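Local coordinates for thymidylate synthase (Enterobacteria phage T4, PDB 1TIS), which catalyses the reductive methylation of dUMP to dTMP, with 5,10-methylenetetrahydrofolate as both carbon donor and reductant, at residues G106-K111 with Y150-P155. Residues are numbered along the deposited sequence; the frame is centred on the assembly and turned at random.
Sequences GPIYGK and YMALPP
Tyr109 carries CG anti to its own carbonyl carbon (chi1 -54°), and the ring reaches along to Pro155. In Ile108, chi1 (-73°) puts CG1 beside the backbone N, and chi2 then turns CD1 toward Met151, Ala152 and Leu153. Pro155 CB sits over one face of the Tyr109 ring in a CH-pi contact, 4.0 Å from the ring centroid and 28° off the normal. Pro155 CB comes nearest to Tyr109 CE2, at 3.5 Å, while Pro155 CA lies against CZ and OH. At the phenol end, Tyr109 OH lies 4.0 Å from Leu153 CD2. The same hydroxyl is hydrogen-bonded to the backbone N of Cys156, and Phe62 stacks on the ring. Ile108 CD1 lies 3.7 Å from Met151 CB. Met151 runs extended beyond CG, past the carbonyl of Pro107, with its CG 3.5 Å from Pro107 O. At the outer end, Pro107 CD packs 3.4 Å from Tyr150 CB, while Pro107 CG lies at the edge of the Tyr150 ring. Gly106 CA makes a CA-H...O contact of 3.2 Å with Tyr150 O. No hydrogen bond links the two segments, so apolar packing carries most of the contact. An inverse gamma turn about Pro107 is closed by the Ile108 N to Gly106 O hydrogen bond. The Leu153 side chain lies near Cys156, the nucleophile by similarity. That of Pro155 lies near Arg176, which by similarity binds dUMP in a site shared between the subunits. The arrangement is consistent with the wall of the thymidylate synthase active site, where the loop leading into the nucleophile packs against the turn that leads into helix 109-114.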
loop_
_atom_site.group_PDB
_atom_site.type_symbol
_atom_site.label_atom_id
_atom_site.label_comp_id
_atom_site.label_asym_id
_atom_site.label_seq_id
_atom_site.Cartn_x
_atom_site.Cartn_y
_atom_site.Cartn_z
ATOM N N GLY A 106 -13.075 -4.074 19.290
ATOM C CA GLY A 106 -11.890 -3.274 19.548
ATOM C C GLY A 106 -11.710 -2.272 18.421
ATOM O O GLY A 106 -12.600 -2.180 17.595
ATOM N N PRO A 107 -10.711 -1.429 18.274
ATOM C CA PRO A 107 -10.699 -0.390 17.253
ATOM C C PRO A 107 -10.482 -0.758 15.788
ATOM O O PRO A 107 -9.585 -0.253 15.088
ATOM C CB PRO A 107 -9.669 0.574 17.811
ATOM C CG PRO A 107 -8.766 -0.207 18.693
ATOM C CD PRO A 107 -9.784 -1.123 19.341
ATOM N N ILE A 108 -11.436 -1.569 15.344
ATOM C CA ILE A 108 -11.504 -2.216 14.044
ATOM C C ILE A 108 -11.669 -1.199 12.937
ATOM O O ILE A 108 -12.024 -0.059 13.236
ATOM C CB ILE A 108 -12.690 -3.234 14.197
ATOM C CG1 ILE A 108 -12.226 -4.388 15.069
ATOM C CG2 ILE A 108 -13.119 -3.854 12.922
ATOM C CD1 ILE A 108 -10.859 -4.967 14.618
ATOM N N TYR A 109 -11.382 -1.604 11.684
ATOM C CA TYR A 109 -11.600 -0.829 10.439
ATOM C C TYR A 109 -12.595 0.326 10.559
ATOM O O TYR A 109 -12.148 1.461 10.498
ATOM C CB TYR A 109 -12.180 -1.636 9.233
ATOM C CG TYR A 109 -11.524 -2.898 8.714
ATOM C CD1 TYR A 109 -11.732 -4.044 9.412
ATOM C CD2 TYR A 109 -10.748 -2.925 7.581
ATOM C CE1 TYR A 109 -11.173 -5.235 9.004
ATOM C CE2 TYR A 109 -10.186 -4.115 7.165
ATOM C CZ TYR A 109 -10.400 -5.275 7.882
ATOM O OH TYR A 109 -9.860 -6.500 7.522
ATOM N N GLY A 110 -13.895 0.089 10.795
ATOM C CA GLY A 110 -14.870 1.155 10.842
ATOM C C GLY A 110 -14.421 2.363 11.646
ATOM O O GLY A 110 -14.397 3.481 11.111
ATOM N N LYS A 111 -14.013 2.129 12.900
ATOM C CA LYS A 111 -13.470 3.208 13.697
ATOM C C LYS A 111 -12.252 3.818 12.984
ATOM O O LYS A 111 -12.323 5.019 12.720
ATOM C CB LYS A 111 -13.140 2.663 15.090
ATOM C CG LYS A 111 -11.896 3.106 15.826
ATOM C CD LYS A 111 -11.764 4.505 16.322
ATOM C CE LYS A 111 -10.261 4.754 16.219
ATOM N NZ LYS A 111 -9.846 5.982 16.876
ATOM N N TYR A 150 -5.339 -3.002 20.435
ATOM C CA TYR A 150 -6.670 -3.319 20.890
ATOM C C TYR A 150 -7.609 -3.961 19.837
ATOM O O TYR A 150 -8.848 -3.972 19.982
ATOM C CB TYR A 150 -7.271 -2.045 21.422
ATOM C CG TYR A 150 -6.382 -1.192 22.289
ATOM C CD1 TYR A 150 -5.766 -1.737 23.377
ATOM C CD2 TYR A 150 -6.193 0.116 21.972
ATOM C CE1 TYR A 150 -4.938 -0.989 24.168
ATOM C CE2 TYR A 150 -5.369 0.884 22.756
ATOM C CZ TYR A 150 -4.742 0.322 23.843
ATOM O OH TYR A 150 -3.862 1.062 24.609
ATOM N N MET A 151 -7.122 -4.538 18.740
ATOM C CA MET A 151 -8.049 -5.006 17.757
ATOM C C MET A 151 -8.078 -6.531 17.744
ATOM O O MET A 151 -7.028 -7.170 17.858
ATOM C CB MET A 151 -7.634 -4.471 16.378
ATOM C CG MET A 151 -7.546 -2.984 16.020
ATOM S SD MET A 151 -6.673 -2.709 14.444
ATOM C CE MET A 151 -5.993 -1.089 14.579
ATOM N N ALA A 152 -9.291 -7.093 17.585
ATOM C CA ALA A 152 -9.542 -8.510 17.293
ATOM C C ALA A 152 -8.642 -9.153 16.229
ATOM O O ALA A 152 -8.011 -10.189 16.414
ATOM C CB ALA A 152 -10.981 -8.706 16.797
ATOM N N LEU A 153 -8.636 -8.571 15.039
ATOM C CA LEU A 153 -7.844 -8.996 13.895
ATOM C C LEU A 153 -7.312 -7.683 13.318
ATOM O O LEU A 153 -8.113 -6.815 12.930
ATOM C CB LEU A 153 -8.780 -9.755 12.906
ATOM C CG LEU A 153 -8.506 -10.072 11.410
ATOM C CD1 LEU A 153 -9.497 -11.158 11.023
ATOM C CD2 LEU A 153 -8.742 -8.896 10.471
ATOM N N PRO A 154 -6.007 -7.422 13.290
ATOM C CA PRO A 154 -5.458 -6.233 12.623
ATOM C C PRO A 154 -5.898 -6.315 11.157
ATOM O O PRO A 154 -6.033 -7.443 10.654
ATOM C CB PRO A 154 -3.955 -6.351 12.883
ATOM C CG PRO A 154 -3.754 -7.841 12.997
ATOM C CD PRO A 154 -4.966 -8.302 13.792
ATOM N N PRO A 155 -6.211 -5.222 10.444
ATOM C CA PRO A 155 -6.905 -5.246 9.154
ATOM C C PRO A 155 -6.130 -6.049 8.141
ATOM O O PRO A 155 -4.918 -5.962 8.187
ATOM C CB PRO A 155 -7.035 -3.793 8.758
ATOM C CG PRO A 155 -6.989 -3.078 10.077
ATOM C CD PRO A 155 -5.871 -3.850 10.781
#